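Uncharacterized protein (Escherichia coli O157:H7, PDB 4ZV9) is of unknown function but belongs to the dienelactone hydrolase family of the alpha/beta-hydrolase clan, and is therefore probably a hydrolase. Local coordinates at residues I17-P22 with G26-Y31. Numbering follows the deposited sequence.
Sequences ITYPSP and GEVRGY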
loop_
_atom_site.group_PDB
_atom_site.type_symbol
_atom_site.label_atom_id
_atom_site.label_comp_id
_atom_site.label_asym_id
_atom_site.label_seq_id
_atom_site.Cartn_x
_atom_site.Cartn_y
_atom_site.Cartn_z
ATOM N N ILE A 17 6.611 4.388 15.203
ATOM C CA ILE A 17 6.842 3.229 16.034
ATOM C C ILE A 17 7.954 2.423 15.408
ATOM O O ILE A 17 8.427 2.747 14.314
ATOM C CB ILE A 17 5.600 2.310 16.119
ATOM C CG1 ILE A 17 5.254 1.708 14.746
ATOM C CG2 ILE A 17 4.410 3.057 16.700
ATOM C CD1 ILE A 17 4.315 0.518 14.839
ATOM N N THR A 18 8.367 1.377 16.099
ATOM C CA THR A 18 9.282 0.410 15.503
ATOM C C THR A 18 8.608 -0.950 15.639
ATOM O O THR A 18 7.848 -1.164 16.574
ATOM C CB THR A 18 10.670 0.380 16.163
ATOM O OG1 THR A 18 10.569 -0.147 17.480
ATOM C CG2 THR A 18 11.284 1.778 16.231
ATOM N N TYR A 19 8.879 -1.865 14.705
ATOM C CA TYR A 19 8.328 -3.217 14.792
ATOM C C TYR A 19 9.390 -4.197 14.293
ATOM O O TYR A 19 10.295 -3.798 13.557
ATOM C CB TYR A 19 7.031 -3.315 13.974
ATOM C CG TYR A 19 7.235 -3.167 12.487
ATOM C CD1 TYR A 19 7.209 -1.917 11.874
ATOM C CD2 TYR A 19 7.481 -4.280 11.689
ATOM C CE1 TYR A 19 7.403 -1.789 10.505
ATOM C CE2 TYR A 19 7.678 -4.152 10.323
ATOM C CZ TYR A 19 7.635 -2.909 9.739
ATOM O OH TYR A 19 7.860 -2.787 8.395
ATOM N N PRO A 20 9.298 -5.469 14.688
ATOM C CA PRO A 20 10.324 -6.412 14.269
ATOM C C PRO A 20 10.158 -6.972 12.860
ATOM O O PRO A 20 9.043 -7.296 12.429
ATOM C CB PRO A 20 10.221 -7.525 15.319
ATOM C CG PRO A 20 8.794 -7.506 15.736
ATOM C CD PRO A 20 8.327 -6.079 15.616
ATOM N N SER A 21 11.283 -7.101 12.165
ATOM C CA SER A 21 11.336 -7.706 10.835
ATOM C C SER A 21 12.562 -8.612 10.840
ATOM O O SER A 21 13.617 -8.240 10.311
ATOM C CB SER A 21 11.441 -6.629 9.758
ATOM O OG SER A 21 11.489 -7.204 8.461
ATOM N N PRO A 22 12.430 -9.811 11.435
ATOM C CA PRO A 22 13.574 -10.732 11.581
ATOM C C PRO A 22 14.221 -11.186 10.278
ATOM O O PRO A 22 15.400 -11.537 10.278
ATOM C CB PRO A 22 12.993 -11.922 12.364
ATOM C CG PRO A 22 11.517 -11.829 12.216
ATOM C CD PRO A 22 11.177 -10.398 11.943
ATOM N N GLY A 26 15.524 -6.026 10.720
ATOM C CA GLY A 26 15.466 -6.054 12.181
ATOM C C GLY A 26 14.372 -5.172 12.768
ATOM O O GLY A 26 13.197 -5.448 12.568
ATOM N N GLU A 27 14.739 -4.124 13.505
ATOM C CA GLU A 27 13.741 -3.236 14.091
ATOM C C GLU A 27 13.468 -2.127 13.099
ATOM O O GLU A 27 14.296 -1.244 12.946
ATOM C CB GLU A 27 14.216 -2.614 15.410
ATOM C CG GLU A 27 14.327 -3.557 16.602
ATOM C CD GLU A 27 13.047 -4.335 16.864
ATOM O OE1 GLU A 27 11.969 -3.719 16.986
ATOM O OE2 GLU A 27 13.116 -5.571 16.949
ATOM N N VAL A 28 12.284 -2.146 12.490
ATOM C CA VAL A 28 11.929 -1.217 11.436
ATOM C C VAL A 28 10.985 -0.103 11.921
ATOM O O VAL A 28 10.000 -0.359 12.605
ATOM C CB VAL A 28 11.242 -1.956 10.283
ATOM C CG1 VAL A 28 10.881 -1.005 9.149
ATOM C CG2 VAL A 28 12.142 -3.074 9.762
ATOM N N ARG A 29 11.294 1.123 11.521
ATOM C CA ARG A 29 10.487 2.287 11.864
ATOM C C ARG A 29 9.296 2.385 10.920
ATOM O O ARG A 29 9.428 2.126 9.719
ATOM C CB ARG A 29 11.360 3.523 11.721
ATOM C CG ARG A 29 10.665 4.876 11.765
ATOM C CD ARG A 29 11.719 5.972 11.671
ATOM N NE ARG A 29 11.186 7.308 11.399
ATOM C CZ ARG A 29 10.911 8.224 12.331
ATOM N NH1 ARG A 29 11.063 7.964 13.619
ATOM N NH2 ARG A 29 10.457 9.413 11.963
ATOM N N GLY A 30 8.147 2.768 11.459
ATOM C CA GLY A 30 6.943 2.962 10.674
ATOM C C GLY A 30 6.072 4.079 11.236
ATOM O O GLY A 30 6.159 4.405 12.420
ATOM N N TYR A 31 5.266 4.676 10.367
ATOM C CA TYR A 31 4.313 5.710 10.731
ATOM C C TYR A 31 2.962 5.034 10.951
ATOM O O TYR A 31 2.365 4.477 10.006
ATOM C CB TYR A 31 4.247 6.729 9.601
ATOM C CG TYR A 31 3.397 7.965 9.840
ATOM C CD1 TYR A 31 3.693 8.862 10.860
ATOM C CD2 TYR A 31 2.355 8.284 8.972
ATOM C CE1 TYR A 31 2.955 10.029 11.015
ATOM C CE2 TYR A 31 1.621 9.448 9.122
ATOM C CZ TYR A 31 1.897 10.297 10.147
ATOM O OH TYR A 31 1.143 11.448 10.287
#
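With CG of Y19 set between its own backbone N and carbonyl carbon (chi1 67°), the phenol ring leans toward the neighbouring strand and lies beside V28. V28 CB lies over one ring face, 4.0 Å from the centroid of the Y19 ring and offset toward its rim, a CH-pi contact. With its CG1 anti to the backbone N (chi1 -179°), the valine sends this branch on to the phenolic end, 3.6 Å from Y19 OH, while the other branch, V28 CG2, rests 3.6 Å from S21 CB. At the near end of the ring, Y19 CD1 lies 3.3 Å from the carbonyl oxygen of V28. Residues 17-21 and 26-30 pair as the two arms of a twisted antiparallel beta hairpin, with I17–G30, Y19–V28 and S21–G26 as hydrogen-bonded pairs. Each is joined by two backbone bonds; that from V28 N to Y19 O is 2.8 Å long and nearly straight at 167°. At the turn end the S21–G26 pair is more bent, G26 N approaching S21 O from above the carbonyl plane. The non-hydrogen-bonded pairs T18–R29 and P20–E27 put their side chains on the face opposite Y19 and V28, where the bent E27 chain folds back so that OE2 comes within 3.9 Å of P20 CB. Helix 100-116 packs against the Y19 and V28 face, and D106 takes hydrogen bonds from Y19 OH through its backbone oxygen and from S21 OG through its carboxylate. Backbone pairing thus fixes the register of this hairpin at the edge of the main sheet, while the hydroxyls of Y19 and S21, two buried residues, are both satisfied by D106 and tie the hairpin to helix 100-116.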